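Gamma-glutamyl-gamma-aminobutyrate hydrolase PuuD (Escherichia coli, PDB 6VTV) hydrolyses the gamma-glutamyl linkage of gamma-glutamyl-gamma-aminobutyrate, releasing glutamate and 4-aminobutanoate in the last step of a putrescine degradation pathway. Local coordinates at residues N37-I40 / L45-A48; Q61-L66 / M101-A106; G168-A173 / A211-N216. One frame throughout, in Å; residues are numbered along the deposited sequence.

Contact 1 of 3, residues N37-I40 / L45-A48; sequences NAII and LPIA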
loop_
_atom_site.group_PDB
_atom_site.type_symbol
_atom_site.label_atom_id
_atom_site.label_comp_id
_atom_site.label_asym_id
_atom_site.label_seq_id
_atom_site.Cartn_x
_atom_site.Cartn_y
_atom_site.Cartn_z
ATOM N N ASN B 37 -10.818 5.049 1.966
ATOM C CA ASN B 37 -12.272 5.068 1.845
ATOM C C ASN B 37 -12.756 6.335 1.151
ATOM O O ASN B 37 -13.723 6.299 0.380
ATOM C CB ASN B 37 -12.914 4.939 3.227
ATOM C CG ASN B 37 -12.499 3.674 3.951
ATOM O OD1 ASN B 37 -12.227 2.647 3.328
ATOM N ND2 ASN B 37 -12.445 3.742 5.276
ATOM N N ALA B 38 -12.094 7.465 1.410
ATOM C CA ALA B 38 -12.525 8.726 0.816
ATOM C C ALA B 38 -12.302 8.737 -0.692
ATOM O O ALA B 38 -13.141 9.244 -1.445
ATOM C CB ALA B 38 -11.794 9.893 1.476
ATOM N N ILE B 39 -11.174 8.186 -1.149
ATOM C CA ILE B 39 -10.911 8.110 -2.585
ATOM C C ILE B 39 -11.917 7.183 -3.257
ATOM O O ILE B 39 -12.459 7.493 -4.324
ATOM C CB ILE B 39 -9.463 7.654 -2.841
ATOM C CG1 ILE B 39 -8.486 8.787 -2.538
ATOM C CG2 ILE B 39 -9.294 7.185 -4.277
ATOM C CD1 ILE B 39 -8.508 9.903 -3.560
ATOM N N ILE B 40 -12.180 6.032 -2.632
ATOM C CA ILE B 40 -13.135 5.072 -3.181
ATOM C C ILE B 40 -14.504 5.720 -3.352
ATOM O O ILE B 40 -15.126 5.630 -4.417
ATOM C CB ILE B 40 -13.219 3.825 -2.279
ATOM C CG1 ILE B 40 -11.894 3.057 -2.285
ATOM C CG2 ILE B 40 -14.370 2.929 -2.712
ATOM C CD1 ILE B 40 -11.632 2.301 -3.562
ATOM N N LEU B 45 -9.527 4.927 -8.087
ATOM C CA LEU B 45 -8.921 3.608 -7.937
ATOM C C LEU B 45 -7.562 3.783 -7.273
ATOM O O LEU B 45 -6.577 4.111 -7.953
ATOM C CB LEU B 45 -8.779 2.914 -9.295
ATOM C CG LEU B 45 -8.541 1.399 -9.316
ATOM C CD1 LEU B 45 -9.024 0.811 -10.631
ATOM C CD2 LEU B 45 -7.076 1.046 -9.093
ATOM N N PRO B 46 -7.453 3.586 -5.962
ATOM C CA PRO B 46 -6.190 3.867 -5.273
ATOM C C PRO B 46 -5.218 2.702 -5.343
ATOM O O PRO B 46 -5.601 1.533 -5.254
ATOM C CB PRO B 46 -6.639 4.118 -3.830
ATOM C CG PRO B 46 -7.825 3.217 -3.675
ATOM C CD PRO B 46 -8.522 3.208 -5.021
ATOM N N ILE B 47 -3.942 3.039 -5.506
ATOM C CA ILE B 47 -2.845 2.092 -5.351
ATOM C C ILE B 47 -1.805 2.740 -4.448
ATOM O O ILE B 47 -1.457 3.911 -4.633
ATOM C CB ILE B 47 -2.231 1.676 -6.703
ATOM C CG1 ILE B 47 -1.798 2.899 -7.514
ATOM C CG2 ILE B 47 -3.218 0.831 -7.499
ATOM C CD1 ILE B 47 -0.909 2.558 -8.690
ATOM N N ALA B 48 -1.332 1.991 -3.457
ATOM C CA ALA B 48 -0.408 2.526 -2.468
ATOM C C ALA B 48 1.025 2.424 -2.974
ATOM O O ALA B 48 1.426 1.405 -3.543
ATOM C CB ALA B 48 -0.558 1.791 -1.136
#
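The backbone N of Leu45 lies 4.4 Å from Ile39 CG2 but hydrogen-bonds elsewhere: its partner is Pro12, which as a proline can only accept, through its carbonyl O. Leu45 and Ile47 both bond through their backbones to the neighbouring chain at strand 13-23, while Ala48 bonds through its backbone with the second subunit. Pro46, between Leu45 and Ile47, has a ring nitrogen with no hydrogen to offer; a proline therefore suits a position that faces helix 33-42 with apolar ring carbons. Two isoleucines use different parts of that ring. The methyl CG2 of Ile39 sits over one face of it, 4.1 Å from Pro46 CB and equally far from Pro46 CD. With chi1 at -74°, CG2 lies anti to the backbone N and drops onto the proline, whereas the longer branch through CG1 leads off elsewhere, and the side chain meets Ile14 and Phe244. Ile40 comes at the ring edge instead, crossing the proline at about a right angle: its CD1 is 3.6 Å from Pro46 CD and 3.9 Å from Pro46 CG. Ile39 thus touches with its short branch and Ile40 with the end of its long one, so the two branches of isoleucine give two ways of reaching the ring. Ile40 also meets Leu58 of the second subunit, and Pro46 meets Leu53 of that subunit, so the dimer interface borders this packing. Helix 33-42 returns the chain to strand 45-49, which pairs parallel with strand 13-23; apart from the added strand 26-32, this connection resembles the beta-alpha-beta crossover of the alpha/beta fold of class I glutamine amidotransferases and their peptidase C26 relatives.

Contact 2 of 3, residues Q61-L66 / M101-A106; sequences QLLPKL and MAIINA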
loop_
_atom_site.group_PDB
_atom_site.type_symbol
_atom_site.label_atom_id
_atom_site.label_comp_id
_atom_site.label_asym_id
_atom_site.label_seq_id
_atom_site.Cartn_x
_atom_site.Cartn_y
_atom_site.Cartn_z
ATOM N N GLN B 61 8.787 5.104 -14.648
ATOM C CA GLN B 61 7.965 4.077 -15.278
ATOM C C GLN B 61 6.538 4.090 -14.745
ATOM O O GLN B 61 5.605 3.718 -15.467
ATOM C CB GLN B 61 8.589 2.698 -15.065
ATOM C CG GLN B 61 9.889 2.469 -15.816
ATOM C CD GLN B 61 10.530 1.142 -15.462
ATOM O OE1 GLN B 61 10.103 0.089 -15.936
ATOM N NE2 GLN B 61 11.558 1.185 -14.624
ATOM N N LEU B 62 6.345 4.515 -13.498
ATOM C CA LEU B 62 5.038 4.448 -12.855
ATOM C C LEU B 62 4.167 5.663 -13.161
ATOM O O LEU B 62 2.948 5.523 -13.311
ATOM C CB LEU B 62 5.209 4.306 -11.340
ATOM C CG LEU B 62 3.927 4.151 -10.516
ATOM C CD1 LEU B 62 2.986 3.132 -11.147
ATOM C CD2 LEU B 62 4.255 3.771 -9.091
ATOM N N LEU B 63 4.768 6.848 -13.254
ATOM C CA LEU B 63 3.997 8.077 -13.439
ATOM C C LEU B 63 3.012 8.041 -14.605
ATOM O O LEU B 63 1.881 8.527 -14.426
ATOM C CB LEU B 63 4.959 9.263 -13.590
ATOM C CG LEU B 63 5.715 9.659 -12.322
ATOM C CD1 LEU B 63 6.873 10.567 -12.678
ATOM C CD2 LEU B 63 4.788 10.328 -11.314
ATOM N N PRO B 64 3.344 7.513 -15.790
ATOM C CA PRO B 64 2.340 7.468 -16.868
ATOM C C PRO B 64 1.098 6.668 -16.518
ATOM O O PRO B 64 0.052 6.871 -17.148
ATOM C CB PRO B 64 3.103 6.823 -18.034
ATOM C CG PRO B 64 4.527 7.119 -17.757
ATOM C CD PRO B 64 4.663 7.060 -16.268
ATOM N N LYS B 65 1.172 5.774 -15.538
ATOM C CA LYS B 65 0.034 4.958 -15.138
ATOM C C LYS B 65 -0.778 5.581 -14.010
ATOM O O LYS B 65 -1.797 5.008 -13.610
ATOM C CB LYS B 65 0.515 3.562 -14.732
ATOM C CG LYS B 65 1.060 2.757 -15.902
ATOM C CD LYS B 65 2.009 1.661 -15.452
ATOM C CE LYS B 65 2.526 0.871 -16.644
ATOM N NZ LYS B 65 3.666 -0.014 -16.282
ATOM N N LEU B 66 -0.364 6.736 -13.497
ATOM C CA LEU B 66 -1.080 7.427 -12.435
ATOM C C LEU B 66 -1.860 8.597 -13.018
ATOM O O LEU B 66 -1.298 9.423 -13.747
ATOM C CB LEU B 66 -0.115 7.924 -11.358
ATOM C CG LEU B 66 0.771 6.866 -10.702
ATOM C CD1 LEU B 66 1.799 7.518 -9.792
ATOM C CD2 LEU B 66 -0.078 5.872 -9.929
ATOM N N MET B 101 8.785 14.398 -2.019
ATOM C CA MET B 101 9.453 15.449 -2.778
ATOM C C MET B 101 9.608 15.059 -4.242
ATOM O O MET B 101 9.379 15.879 -5.139
ATOM C CB MET B 101 10.819 15.764 -2.164
ATOM C CG MET B 101 10.765 16.327 -0.752
ATOM S SD MET B 101 9.790 17.837 -0.622
ATOM C CE MET B 101 8.528 17.321 0.539
ATOM N N ALA B 102 9.981 13.805 -4.504
ATOM C CA ALA B 102 10.209 13.376 -5.879
ATOM C C ALA B 102 8.906 13.336 -6.670
ATOM O O ALA B 102 8.849 13.798 -7.815
ATOM C CB ALA B 102 10.895 12.010 -5.897
ATOM N N ILE B 103 7.844 12.792 -6.073
ATOM C CA ILE B 103 6.610 12.618 -6.830
ATOM C C ILE B 103 5.855 13.937 -6.985
ATOM O O ILE B 103 5.106 14.110 -7.953
ATOM C CB ILE B 103 5.737 11.526 -6.186
ATOM C CG1 ILE B 103 4.773 10.944 -7.222
ATOM C CG2 ILE B 103 4.982 12.066 -4.979
ATOM C CD1 ILE B 103 4.231 9.585 -6.853
ATOM N N ILE B 104 6.037 14.887 -6.065
ATOM C CA ILE B 104 5.427 16.203 -6.240
ATOM C C ILE B 104 6.065 16.928 -7.419
ATOM O O ILE B 104 5.373 17.398 -8.328
ATOM C CB ILE B 104 5.535 17.035 -4.948
ATOM C CG1 ILE B 104 4.609 16.487 -3.862
ATOM C CG2 ILE B 104 5.207 18.494 -5.228
ATOM C CD1 ILE B 104 4.878 17.082 -2.494
ATOM N N ASN B 105 7.400 17.021 -7.420
ATOM C CA ASN B 105 8.106 17.705 -8.500
ATOM C C ASN B 105 7.790 17.080 -9.852
ATOM O O ASN B 105 7.620 17.791 -10.849
ATOM C CB ASN B 105 9.613 17.665 -8.244
ATOM C CG ASN B 105 10.044 18.620 -7.151
ATOM O OD1 ASN B 105 9.670 19.793 -7.151
ATOM N ND2 ASN B 105 10.837 18.121 -6.210
ATOM N N ALA B 106 7.712 15.751 -9.904
ATOM C CA ALA B 106 7.396 15.080 -11.159
ATOM C C ALA B 106 5.962 15.362 -11.591
ATOM O O ALA B 106 5.705 15.626 -12.771
ATOM C CB ALA B 106 7.634 13.579 -11.020
#
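Ile103 is the first residue of 101-106 to meet the 61-66 segment, and it does so with two successive carbons. Its CG1, anti to the backbone N at chi1 -157°, lies 4.1 Å from Leu63 CD2, the two side chains meeting at a slant. One bond further on, Ile103 CD1 reaches 4.3 Å from Leu66 CD1, a looser touch. The extended chain thus spans both leucines, and the same isoleucine also packs on Leu49 of strand 45-49 and Ile69 of strand 68-71. Ile104 follows, turned to another side of the helix, where it meets Leu71 and the helix 119-127. The next residue to face the contact is Ala106, about one turn beyond Ile103. Its methyl CB is 3.5 Å from Leu63 CD1, the closest approach between the segments, and its small size lets the leucine come near the helix backbone, which is held in regular form by the bond from Ala106 N to Ala102 O. Leu63 is therefore forked across two positions of the helix, CD2 on Ile103 and CD1 on Ala106, a use that its two equal methyl groups fit well. Leu63 lies in the 3-10 segment 63-65, and Leu66 follows it: a 3.0 Å hydrogen bond from Leu66 N to Leu63 O joins them, and both send their side chains to the same helix. Just before Leu63, Leu62 packs on Leu49 and Leu53 and also on Leu45 of the second subunit, so the segment serves both the interior and the dimer. Across the contact no hydrogen bond or charge pair forms; the helix and the turn are matched by the shapes of four aliphatic side chains, and burying these surfaces from water is what favours the association.

Contact 3 of 3, residues G168-A173 / A211-N216; sequences GGLLSA and AVSVIN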
loop_
_atom_site.group_PDB
_atom_site.type_symbol
_atom_site.label_atom_id
_atom_site.label_comp_id
_atom_site.label_asym_id
_atom_site.label_seq_id
_atom_site.Cartn_x
_atom_site.Cartn_y
_atom_site.Cartn_z
ATOM N N GLY B 168 -10.665 33.590 -5.735
ATOM C CA GLY B 168 -9.867 33.532 -6.940
ATOM C C GLY B 168 -9.092 32.254 -7.167
ATOM O O GLY B 168 -8.321 32.187 -8.131
ATOM N N GLY B 169 -9.270 31.239 -6.324
ATOM C CA GLY B 169 -8.522 30.006 -6.472
ATOM C C GLY B 169 -9.383 28.776 -6.675
ATOM O O GLY B 169 -10.543 28.879 -7.086
ATOM N N LEU B 170 -8.817 27.601 -6.385
ATOM C CA LEU B 170 -9.542 26.350 -6.589
ATOM C C LEU B 170 -10.732 26.234 -5.647
ATOM O O LEU B 170 -11.817 25.808 -6.061
ATOM C CB LEU B 170 -8.601 25.160 -6.399
ATOM C CG LEU B 170 -7.670 24.804 -7.558
ATOM C CD1 LEU B 170 -6.809 23.605 -7.190
ATOM C CD2 LEU B 170 -8.467 24.528 -8.821
ATOM N N LEU B 171 -10.548 26.595 -4.374
ATOM C CA LEU B 171 -11.621 26.442 -3.397
ATOM C C LEU B 171 -12.826 27.301 -3.756
ATOM O O LEU B 171 -13.973 26.895 -3.541
ATOM C CB LEU B 171 -11.113 26.788 -1.998
ATOM C CG LEU B 171 -10.122 25.807 -1.372
ATOM C CD1 LEU B 171 -9.850 26.180 0.077
ATOM C CD2 LEU B 171 -10.640 24.382 -1.475
ATOM N N SER B 172 -12.585 28.494 -4.306
ATOM C CA SER B 172 -13.693 29.354 -4.708
ATOM C C SER B 172 -14.483 28.733 -5.854
ATOM O O SER B 172 -15.715 28.831 -5.892
ATOM C CB SER B 172 -13.170 30.733 -5.103
ATOM O OG SER B 172 -12.818 31.486 -3.958
ATOM N N ALA B 173 -13.791 28.090 -6.795
ATOM C CA ALA B 173 -14.486 27.435 -7.897
ATOM C C ALA B 173 -15.239 26.200 -7.417
ATOM O O ALA B 173 -16.334 25.903 -7.908
ATOM C CB ALA B 173 -13.494 27.067 -9.000
ATOM N N ALA B 211 -4.713 26.152 3.556
ATOM C CA ALA B 211 -4.908 25.530 2.254
ATOM C C ALA B 211 -4.134 26.319 1.206
ATOM O O ALA B 211 -4.108 27.550 1.248
ATOM C CB ALA B 211 -6.394 25.462 1.884
ATOM N N VAL B 212 -3.508 25.599 0.273
ATOM C CA VAL B 212 -2.718 26.199 -0.798
ATOM C C VAL B 212 -3.036 25.481 -2.104
ATOM O O VAL B 212 -3.633 24.404 -2.121
ATOM C CB VAL B 212 -1.200 26.135 -0.521
ATOM C CG1 VAL B 212 -0.827 27.030 0.642
ATOM C CG2 VAL B 212 -0.764 24.698 -0.263
ATOM N N SER B 213 -2.618 26.094 -3.209
ATOM C CA SER B 213 -2.715 25.461 -4.514
ATOM C C SER B 213 -1.605 26.001 -5.404
ATOM O O SER B 213 -1.173 27.146 -5.256
ATOM C CB SER B 213 -4.085 25.686 -5.166
ATOM O OG SER B 213 -4.178 26.971 -5.753
ATOM N N VAL B 214 -1.144 25.160 -6.324
ATOM C CA VAL B 214 -0.050 25.531 -7.216
ATOM C C VAL B 214 -0.607 26.362 -8.364
ATOM O O VAL B 214 -1.522 25.930 -9.073
ATOM C CB VAL B 214 0.686 24.291 -7.740
ATOM C CG1 VAL B 214 1.681 24.681 -8.821
ATOM C CG2 VAL B 214 1.394 23.576 -6.600
ATOM N N ILE B 215 -0.054 27.561 -8.547
ATOM C CA ILE B 215 -0.434 28.403 -9.673
ATOM C C ILE B 215 0.049 27.762 -10.966
ATOM O O ILE B 215 1.108 27.118 -11.004
ATOM C CB ILE B 215 0.139 29.820 -9.495
ATOM C CG1 ILE B 215 -0.281 30.396 -8.143
ATOM C CG2 ILE B 215 -0.312 30.737 -10.621
ATOM C CD1 ILE B 215 0.447 31.668 -7.770
ATOM N N ASN B 216 -0.738 27.921 -12.032
ATOM C CA ASN B 216 -0.432 27.410 -13.366
ATOM C C ASN B 216 -0.410 25.887 -13.422
ATOM O O ASN B 216 0.150 25.307 -14.358
ATOM C CB ASN B 216 0.890 27.980 -13.895
ATOM C CG ASN B 216 0.852 29.490 -14.046
ATOM O OD1 ASN B 216 -0.160 30.057 -14.461
ATOM N ND2 ASN B 216 1.955 30.148 -13.711
#
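Ser213 and Leu170 bury the most surface here, with Ala211 next. Leu170 CD1 comes 4.0 Å from Ser213 CB, so the leucine meets the serine through its carbon. The hydroxyl has other work: at chi1 79° Ser213 OG is set between its own backbone N and carbonyl carbon, and it hydrogen-bonds to Glu201 OE2, with a weak bond to Arg199 NH1. Glu201 also receives the first amides of helix 170-174, Leu170 N at OE2 and Leu171 N at OE1, beside Gly169 at the N-cap position. Two residues earlier on the strand, and on the same face, Ala211 takes the other leucine: its CB lies 4.0 Å from Leu171 CD1. Alanine offers a compact methyl to Leu171; it follows directly on Glu210, a ligand of the bound manganese, though its side chain is about 10 Å from the metal. Serine suits 213 because it combines a carbon for packing with an oxygen for the carboxylate. The chemistry is thus divided: leucines settle apolar surface on the strand, while one shared glutamate ties strand to helix start, and the amides gathered there would probably favour its ionised form.

All three contacts are buried and join a helix or helical turn to its surroundings, but in different settings. Contact 1 packs a helix on a parallel strand and contact 3 a short helix on an antiparallel strand of the same large sheet, their centres about 23 Å apart. Contact 2 joins two helical elements. It touches contact 1, where Ile47 CD1 meets Leu66 CD2 at 3.6 Å, and both border the second subunit; no other chain touches contact 3. None has a hydrogen bond across its segments; contact 3, on the strand that carries the manganese ligand Glu210, differs in that a serine carbon joins the packing and Glu201, from outside its segments, bonds to both.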